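Local atomic coordinates of polyhedrin (Simulium ubiquitum cypovirus, PDB entry 5A9A), a protein that builds the crystalline polyhedra of a cypovirus, occlusion bodies that probably embed and shelter its virus particles. Residues Asp51-Phe57 against Asn197-Asn203; Ala110-Trp116 against Ala155-Phe159; Val36-Tyr42 against Pro103-Ser109. Residues are numbered along the deposited sequence.

Contact 1: residues Asp51-Phe57 against Asn197-Asn203; sequences DYNAPEF and NNIIIRN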
# COMPACT_ATOMS: atom_id res chain seq x y z
N ASP A 51 10.39 10.11 4.12
CA ASP A 51 9.91 11.22 3.31
C ASP A 51 8.72 10.80 2.44
O ASP A 51 8.83 9.89 1.63
CB ASP A 51 11.07 11.72 2.43
CG ASP A 51 10.63 12.75 1.41
OD1 ASP A 51 9.68 13.50 1.68
OD2 ASP A 51 11.25 12.81 0.32
N TYR A 52 7.59 11.49 2.63
CA TYR A 52 6.37 11.19 1.90
C TYR A 52 6.01 12.34 0.96
O TYR A 52 6.24 13.50 1.28
CB TYR A 52 5.19 11.00 2.85
CG TYR A 52 5.20 9.74 3.70
CD1 TYR A 52 5.87 9.71 4.91
CD2 TYR A 52 4.50 8.61 3.31
CE1 TYR A 52 5.87 8.57 5.70
CE2 TYR A 52 4.49 7.47 4.09
CZ TYR A 52 5.18 7.45 5.28
OH TYR A 52 5.17 6.32 6.06
N ASN A 53 5.43 12.01 -0.19
CA ASN A 53 4.81 13.02 -1.03
C ASN A 53 3.57 12.49 -1.75
O ASN A 53 3.49 11.30 -2.08
CB ASN A 53 5.82 13.62 -2.03
CG ASN A 53 5.99 12.77 -3.28
OD1 ASN A 53 5.06 12.63 -4.09
ND2 ASN A 53 7.18 12.22 -3.47
N ALA A 54 2.60 13.37 -1.98
CA ALA A 54 1.39 13.02 -2.70
C ALA A 54 0.64 14.29 -3.09
O ALA A 54 0.81 15.33 -2.46
CB ALA A 54 0.50 12.13 -1.85
N PRO A 55 -0.16 14.22 -4.16
CA PRO A 55 -0.88 15.40 -4.64
C PRO A 55 -2.28 15.59 -4.06
O PRO A 55 -2.81 16.70 -4.14
CB PRO A 55 -0.95 15.16 -6.15
CG PRO A 55 -1.02 13.68 -6.28
CD PRO A 55 -0.25 13.10 -5.12
N GLU A 56 -2.88 14.54 -3.50
CA GLU A 56 -4.23 14.66 -2.92
C GLU A 56 -4.21 14.59 -1.39
O GLU A 56 -4.72 15.48 -0.72
CB GLU A 56 -5.17 13.59 -3.49
CG GLU A 56 -5.02 13.34 -4.98
CD GLU A 56 -5.09 14.61 -5.80
OE1 GLU A 56 -5.71 15.60 -5.35
OE2 GLU A 56 -4.53 14.62 -6.92
N PHE A 57 -3.63 13.53 -0.85
CA PHE A 57 -3.49 13.40 0.60
C PHE A 57 -2.41 12.40 0.98
O PHE A 57 -2.24 11.38 0.31
CB PHE A 57 -4.83 13.00 1.25
CG PHE A 57 -5.40 11.71 0.73
CD1 PHE A 57 -5.07 10.50 1.30
CD2 PHE A 57 -6.30 11.72 -0.33
CE1 PHE A 57 -5.60 9.31 0.82
CE2 PHE A 57 -6.84 10.55 -0.81
CZ PHE A 57 -6.49 9.34 -0.24
N ASN A 197 -4.67 9.70 -9.02
CA ASN A 197 -3.46 10.52 -8.91
C ASN A 197 -2.78 10.39 -7.55
O ASN A 197 -1.59 10.68 -7.42
CB ASN A 197 -3.79 12.00 -9.15
CG ASN A 197 -3.68 12.38 -10.62
OD1 ASN A 197 -3.50 11.53 -11.49
ND2 ASN A 197 -3.78 13.68 -10.89
N ASN A 198 -3.52 9.96 -6.53
CA ASN A 198 -2.96 9.92 -5.19
C ASN A 198 -2.13 8.66 -4.98
O ASN A 198 -2.56 7.70 -4.34
CB ASN A 198 -4.03 10.06 -4.12
CG ASN A 198 -3.47 10.64 -2.83
OD1 ASN A 198 -2.92 11.74 -2.83
ND2 ASN A 198 -3.60 9.89 -1.73
N ILE A 199 -0.92 8.69 -5.54
CA ILE A 199 0.08 7.67 -5.30
C ILE A 199 0.98 8.18 -4.18
O ILE A 199 1.85 9.02 -4.40
CB ILE A 199 0.91 7.42 -6.57
CG1 ILE A 199 -0.01 7.11 -7.74
CG2 ILE A 199 1.89 6.28 -6.34
CD1 ILE A 199 0.67 7.17 -9.09
N ILE A 200 0.73 7.68 -2.97
CA ILE A 200 1.44 8.16 -1.79
C ILE A 200 2.84 7.55 -1.75
O ILE A 200 3.01 6.36 -1.47
CB ILE A 200 0.67 7.81 -0.50
CG1 ILE A 200 -0.76 8.34 -0.59
CG2 ILE A 200 1.37 8.39 0.71
CD1 ILE A 200 -1.69 7.77 0.45
N ILE A 201 3.85 8.36 -2.06
CA ILE A 201 5.22 7.90 -2.07
C ILE A 201 5.77 7.78 -0.66
O ILE A 201 5.78 8.75 0.10
CB ILE A 201 6.15 8.85 -2.86
CG1 ILE A 201 5.59 9.13 -4.26
CG2 ILE A 201 7.55 8.26 -2.96
CD1 ILE A 201 5.46 7.89 -5.12
N ARG A 202 6.22 6.58 -0.30
CA ARG A 202 6.98 6.38 0.93
C ARG A 202 8.42 6.09 0.54
O ARG A 202 8.76 4.96 0.19
CB ARG A 202 6.40 5.21 1.73
CG ARG A 202 6.99 5.04 3.13
CD ARG A 202 6.49 3.75 3.77
NE ARG A 202 6.85 3.60 5.18
CZ ARG A 202 7.95 3.00 5.62
NH1 ARG A 202 8.83 2.49 4.77
NH2 ARG A 202 8.17 2.91 6.93
N ASN A 203 9.26 7.12 0.58
CA ASN A 203 10.67 6.96 0.26
C ASN A 203 11.35 6.12 1.34
O ASN A 203 10.90 6.09 2.49
CB ASN A 203 11.36 8.32 0.14
CG ASN A 203 10.92 9.08 -1.11
OD1 ASN A 203 10.45 10.22 -1.02
ND2 ASN A 203 11.09 8.46 -2.27
O HOH W 1 2.93 11.45 -5.44
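Beyond the last regular bridge of a sheet, a side-chain amide can bind backbone as a peptide group would, and segment 197-203 does so against 51-57. N197 comes at the end of a helix; its carbonyl O touches P55 CG at 3.3 Å, while its amide side chain turns to W140 of the second subunit. The next residue, N198, centres an inverse gamma turn, in which I199 N bonds to N197 O at 2.8 Å. The N198 amide binds the turn after strand 47-54 and the start of strand 57-62: OD1 accepts from E56 N (2.9 Å) and F57 N (2.8 Å), while ND2 donates to F57 O (2.9 Å) and lies over one face of the F57 ring. I199 leads its side chain away, toward F173 of the second subunit, and its O is 2.9 Å from water 1, which is 2.8 Å from N53 OD1. I200 supplies the apolar contacts, CG2 to Y52 CD2 (4.1 Å), CG1 to A54 CB (4.2 Å) and CD1 to F57 CE1 (4.2 Å). True strand pairing starts at I201, whose N bonds to N53 O at 3.0 Å and whose O accepts from N53 N at 3.3 Å. R202 faces Y52 in a non-hydrogen-bonded pair, with a weak bond from R202 NE to Y52 OH (3.3 Å). N203 N then reaches D51 O (3.0 Å), beside the D51 carboxylate that pairs with R35. The whole is an antiparallel edge pair of the six-stranded polyhedrin sheet, with a side-chain tie leading to the second, four-stranded sheet.

Contact 2: residues Ala110-Trp116 against Ala155-Phe159; sequences ANGNICW and ALGRF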
# COMPACT_ATOMS: atom_id res chain seq x y z
N ALA A 110 5.10 18.74 8.31
CA ALA A 110 4.07 18.67 7.27
C ALA A 110 4.07 19.95 6.45
O ALA A 110 3.97 21.05 7.00
CB ALA A 110 2.71 18.44 7.90
N ASN A 111 4.18 19.81 5.14
CA ASN A 111 4.36 20.97 4.26
C ASN A 111 3.47 20.93 3.03
O ASN A 111 3.30 19.89 2.40
CB ASN A 111 5.82 21.06 3.82
CG ASN A 111 6.77 20.99 4.99
OD1 ASN A 111 7.22 22.02 5.50
ND2 ASN A 111 7.10 19.77 5.43
N GLY A 112 2.90 22.09 2.69
CA GLY A 112 2.10 22.23 1.50
C GLY A 112 0.72 22.79 1.78
O GLY A 112 0.40 23.21 2.89
N ASN A 113 -0.11 22.77 0.74
CA ASN A 113 -1.48 23.27 0.81
C ASN A 113 -2.37 22.26 1.53
O ASN A 113 -3.15 21.55 0.89
CB ASN A 113 -1.99 23.53 -0.60
CG ASN A 113 -3.36 24.16 -0.63
OD1 ASN A 113 -3.75 24.87 0.30
ND2 ASN A 113 -4.10 23.91 -1.70
N ILE A 114 -2.25 22.20 2.85
CA ILE A 114 -2.89 21.17 3.65
C ILE A 114 -4.09 21.72 4.44
O ILE A 114 -4.02 22.80 5.02
CB ILE A 114 -1.88 20.55 4.64
CG1 ILE A 114 -0.80 19.79 3.86
CG2 ILE A 114 -2.57 19.64 5.63
CD1 ILE A 114 0.42 19.42 4.68
N CYS A 115 -5.18 20.96 4.44
CA CYS A 115 -6.36 21.32 5.22
C CYS A 115 -6.11 20.97 6.68
O CYS A 115 -6.42 19.87 7.13
CB CYS A 115 -7.59 20.57 4.71
SG CYS A 115 -9.13 21.03 5.55
N TRP A 116 -5.54 21.92 7.41
CA TRP A 116 -5.08 21.67 8.77
C TRP A 116 -6.21 21.24 9.68
O TRP A 116 -6.01 20.46 10.62
CB TRP A 116 -4.38 22.92 9.31
CG TRP A 116 -3.18 23.28 8.50
CD1 TRP A 116 -3.04 24.35 7.67
CD2 TRP A 116 -1.96 22.54 8.42
NE1 TRP A 116 -1.80 24.33 7.08
CE2 TRP A 116 -1.12 23.22 7.52
CE3 TRP A 116 -1.50 21.36 9.02
CZ2 TRP A 116 0.17 22.78 7.22
CZ3 TRP A 116 -0.23 20.91 8.71
CH2 TRP A 116 0.59 21.62 7.82
N ALA A 155 2.90 29.78 6.47
CA ALA A 155 1.66 29.44 5.79
C ALA A 155 1.79 28.11 5.06
O ALA A 155 0.78 27.50 4.69
CB ALA A 155 1.29 30.54 4.80
N LEU A 156 3.02 27.65 4.86
CA LEU A 156 3.27 26.42 4.10
C LEU A 156 3.54 25.19 4.98
O LEU A 156 3.35 24.06 4.53
CB LEU A 156 4.46 26.59 3.16
CG LEU A 156 4.18 26.95 1.70
CD1 LEU A 156 5.45 26.76 0.89
CD2 LEU A 156 3.06 26.10 1.12
N GLY A 157 3.99 25.40 6.21
CA GLY A 157 4.47 24.29 7.00
C GLY A 157 4.22 24.37 8.49
O GLY A 157 4.30 25.45 9.09
N ARG A 158 3.93 23.22 9.09
CA ARG A 158 3.79 23.11 10.54
C ARG A 158 4.58 21.91 11.03
O ARG A 158 4.86 20.99 10.26
CB ARG A 158 2.31 22.99 10.93
CG ARG A 158 1.46 24.12 10.37
CD ARG A 158 0.11 24.20 11.06
NE ARG A 158 -0.70 25.29 10.52
CZ ARG A 158 -1.96 25.55 10.87
NH1 ARG A 158 -2.57 24.80 11.78
NH2 ARG A 158 -2.60 26.57 10.32
N PHE A 159 4.93 21.92 12.32
CA PHE A 159 5.89 20.97 12.87
C PHE A 159 5.38 20.44 14.21
O PHE A 159 4.97 21.22 15.08
CB PHE A 159 7.23 21.69 13.04
CG PHE A 159 8.39 20.78 13.35
CD1 PHE A 159 9.02 20.07 12.34
CD2 PHE A 159 8.86 20.65 14.64
CE1 PHE A 159 10.10 19.25 12.62
CE2 PHE A 159 9.93 19.83 14.93
CZ PHE A 159 10.55 19.13 13.92
O HOH W 2 -0.72 25.34 4.46
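Three backbone hydrogen bonds join the ends of two antiparallel strands here, illustrating how a strand pair ends where its two chains diverge. The shortest runs from G112 N to L156 O (2.7 Å); A110 and R158 form a reciprocal pair, A110 N to R158 O and R158 N to A110 O, both 3.0 Å. Beyond the strand ends, W116 NE1 donates to water 2 at 3.0 Å, and that water also lies 2.6 Å from A155 O and 2.9 Å from G112 O, so the returning chain is tied back through solvent.

Between the bonded positions, N111 and G157 make a non-hydrogen-bonded pair with CA atoms only 4.3 Å apart. A CB on G157 would clash with N111 OD1, which is held by C224 N while N111 ND2 bonds to S109 OG. At G112 (phi 125°) a CB would instead be jammed against the carbonyl O of N111.

On the face of A110 and R158, the R158 guanidinium lies flat on the W116 indole, its chain extended from chi2 onward: the planes differ by 5°, R158 CZ sits 3.6 Å from the centroid of the five-membered ring in a cation-pi contact, and R158 CG makes a CH-pi contact 3.7 Å from that of the six-membered ring. R158 NH1 bonds outward to G147 O. The sole charge of the two segments is thus balanced at least partly by pi electrons and a carbonyl.

Contact 3: residues Val36-Tyr42 against Pro103-Ser109; sequences VAIIFIY and PVAIMIS
This is a pairing of two central strands of the six-stranded antiparallel sheet, a case of side-chain alternation dividing a sheet between two environments. Strands 36-41 (phi -93 to -126°, psi 117 to 142°) and 105-109 run at 160°, axes 4.6 Å apart at closest. Hydrogen-bonded pairs are A37 with S109, I39 with M107 and I41 with A105; non-hydrogen-bonded pairs are I38 with I108 and F40 with I106. Bonds include A37 N to S109 O (2.9 Å), S109 N to A37 O (3.0 Å), I39 N to M107 O (2.7 Å), M107 N to I39 O (2.6 Å) and I41 N to A105 O (2.9 Å). At V104 (phi/psi -105/-11°) the register slips by one, as in a beta bulge: V104 N bonds to I41 O at 2.8 Å, and Y42 comes opposite P103, whose CB lies 4.1 Å from the tyrosine centroid.

I38 (m,m) brings CD1 to I108 CG2 at 3.8 Å; F40 (chi1 m) sets CE1 3.9 Å from I106 CG1 and meets F62, in strand 57-62 of the neighbouring four-stranded sheet, edge-to-face. Oppositely, I39 CG2 touches M107 CE (M107 m,t,m) at 3.9 Å. The Y42 side chain, its OH bonded to R48, lies about 8 Å from bound UTP. With the largely apolar I38/F40/I106/I108 face turned to the four-stranded sheet and the I39/M107 face under helix 211-221, the arrangement is consistent with a beta-sandwich packed outside by a helix.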
# COMPACT_ATOMS: atom_id res chain seq x y z
N VAL A 36 5.61 15.45 3.47
CA VAL A 36 5.65 15.21 4.91
C VAL A 36 6.89 14.39 5.27
O VAL A 36 7.18 13.37 4.63
CB VAL A 36 4.41 14.43 5.38
CG1 VAL A 36 4.61 13.88 6.79
CG2 VAL A 36 3.17 15.31 5.32
N ALA A 37 7.62 14.85 6.27
CA ALA A 37 8.75 14.08 6.80
C ALA A 37 8.42 13.57 8.20
O ALA A 37 8.20 14.35 9.12
CB ALA A 37 10.01 14.93 6.83
N ILE A 38 8.37 12.24 8.34
CA ILE A 38 8.26 11.62 9.65
C ILE A 38 9.66 11.31 10.14
O ILE A 38 10.41 10.58 9.49
CB ILE A 38 7.47 10.29 9.59
CG1 ILE A 38 6.15 10.47 8.85
CG2 ILE A 38 7.24 9.76 11.00
CD1 ILE A 38 5.16 11.40 9.53
N ILE A 39 10.03 11.88 11.29
CA ILE A 39 11.37 11.73 11.82
C ILE A 39 11.35 11.11 13.21
O ILE A 39 10.77 11.68 14.14
CB ILE A 39 12.10 13.09 11.91
CG1 ILE A 39 11.93 13.86 10.60
CG2 ILE A 39 13.57 12.88 12.24
CD1 ILE A 39 12.33 15.31 10.69
N PHE A 40 11.98 9.95 13.36
CA PHE A 40 12.09 9.30 14.66
C PHE A 40 13.44 9.61 15.29
O PHE A 40 14.46 9.67 14.60
CB PHE A 40 11.92 7.79 14.52
CG PHE A 40 10.56 7.36 14.07
CD1 PHE A 40 9.54 7.17 14.99
CD2 PHE A 40 10.29 7.14 12.72
CE1 PHE A 40 8.27 6.77 14.57
CE2 PHE A 40 9.04 6.75 12.30
CZ PHE A 40 8.03 6.56 13.23
N ILE A 41 13.44 9.80 16.60
CA ILE A 41 14.67 10.00 17.36
C ILE A 41 14.94 8.75 18.18
O ILE A 41 14.02 8.19 18.78
CB ILE A 41 14.57 11.21 18.30
CG1 ILE A 41 14.03 12.42 17.54
CG2 ILE A 41 15.93 11.51 18.91
CD1 ILE A 41 13.92 13.67 18.39
N TYR A 42 16.20 8.32 18.23
CA TYR A 42 16.55 7.07 18.90
C TYR A 42 17.50 7.25 20.08
O TYR A 42 18.00 8.34 20.32
CB TYR A 42 17.11 6.08 17.87
CG TYR A 42 16.07 5.65 16.88
CD1 TYR A 42 15.82 6.40 15.73
CD2 TYR A 42 15.29 4.52 17.11
CE1 TYR A 42 14.85 6.02 14.83
CE2 TYR A 42 14.32 4.13 16.21
CZ TYR A 42 14.10 4.88 15.07
OH TYR A 42 13.13 4.51 14.18
N PRO A 103 12.22 3.96 19.24
CA PRO A 103 12.48 5.40 19.31
C PRO A 103 12.01 6.05 20.61
O PRO A 103 11.18 5.49 21.32
CB PRO A 103 11.69 5.95 18.12
CG PRO A 103 10.59 4.98 17.92
CD PRO A 103 11.18 3.63 18.25
N VAL A 104 12.54 7.24 20.90
CA VAL A 104 12.18 7.97 22.11
C VAL A 104 11.26 9.15 21.80
O VAL A 104 10.69 9.75 22.71
CB VAL A 104 13.43 8.51 22.84
CG1 VAL A 104 14.20 7.37 23.48
CG2 VAL A 104 14.31 9.31 21.89
N ALA A 105 11.11 9.48 20.52
CA ALA A 105 10.28 10.60 20.12
C ALA A 105 10.04 10.62 18.62
O ALA A 105 10.78 9.99 17.86
CB ALA A 105 10.93 11.91 20.56
N ILE A 106 9.01 11.35 18.20
CA ILE A 106 8.71 11.54 16.78
C ILE A 106 8.63 13.02 16.47
O ILE A 106 8.08 13.80 17.26
CB ILE A 106 7.36 10.91 16.39
CG1 ILE A 106 7.16 9.56 17.07
CG2 ILE A 106 7.27 10.77 14.87
CD1 ILE A 106 5.75 9.02 16.90
N MET A 107 9.17 13.42 15.33
CA MET A 107 8.97 14.77 14.83
C MET A 107 8.33 14.68 13.45
O MET A 107 8.76 13.89 12.60
CB MET A 107 10.29 15.53 14.75
CG MET A 107 11.00 15.68 16.08
SD MET A 107 12.48 16.70 15.96
CE MET A 107 13.50 15.68 14.89
N ILE A 108 7.29 15.49 13.23
CA ILE A 108 6.61 15.48 11.94
C ILE A 108 6.59 16.86 11.31
O ILE A 108 6.03 17.81 11.87
CB ILE A 108 5.16 14.96 12.07
CG1 ILE A 108 5.16 13.57 12.71
CG2 ILE A 108 4.49 14.93 10.71
CD1 ILE A 108 3.78 12.97 12.85
N SER A 109 7.22 16.97 10.15
CA SER A 109 7.21 18.19 9.37
C SER A 109 6.23 18.04 8.22
O SER A 109 6.47 17.29 7.28
CB SER A 109 8.61 18.48 8.83
OG SER A 109 8.60 19.57 7.93

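All three contacts are buried and belong to one antiparallel sheet, yet their chemistry changes with position. Contact 3 joins its two middle strands and is mostly regular backbone pairing and apolar packing, untouched by the other two subunits of the trimer. Contacts 1 and 2 flank it, each using a strand next to it: Y52 N is 2.8 Å from V36 O, a probable hydrogen bond, while 110-116 continues the strand of 103-109 and A110 packs on V36. Both flanks touch the second subunit, and in both, regular pairing gives way to other means, an asparagine side chain in contact 1, a water and an arginine-tryptophan stack in contact 2. Regularity at the centre thus yields to specific polar chemistry toward strand ends and sheet margin.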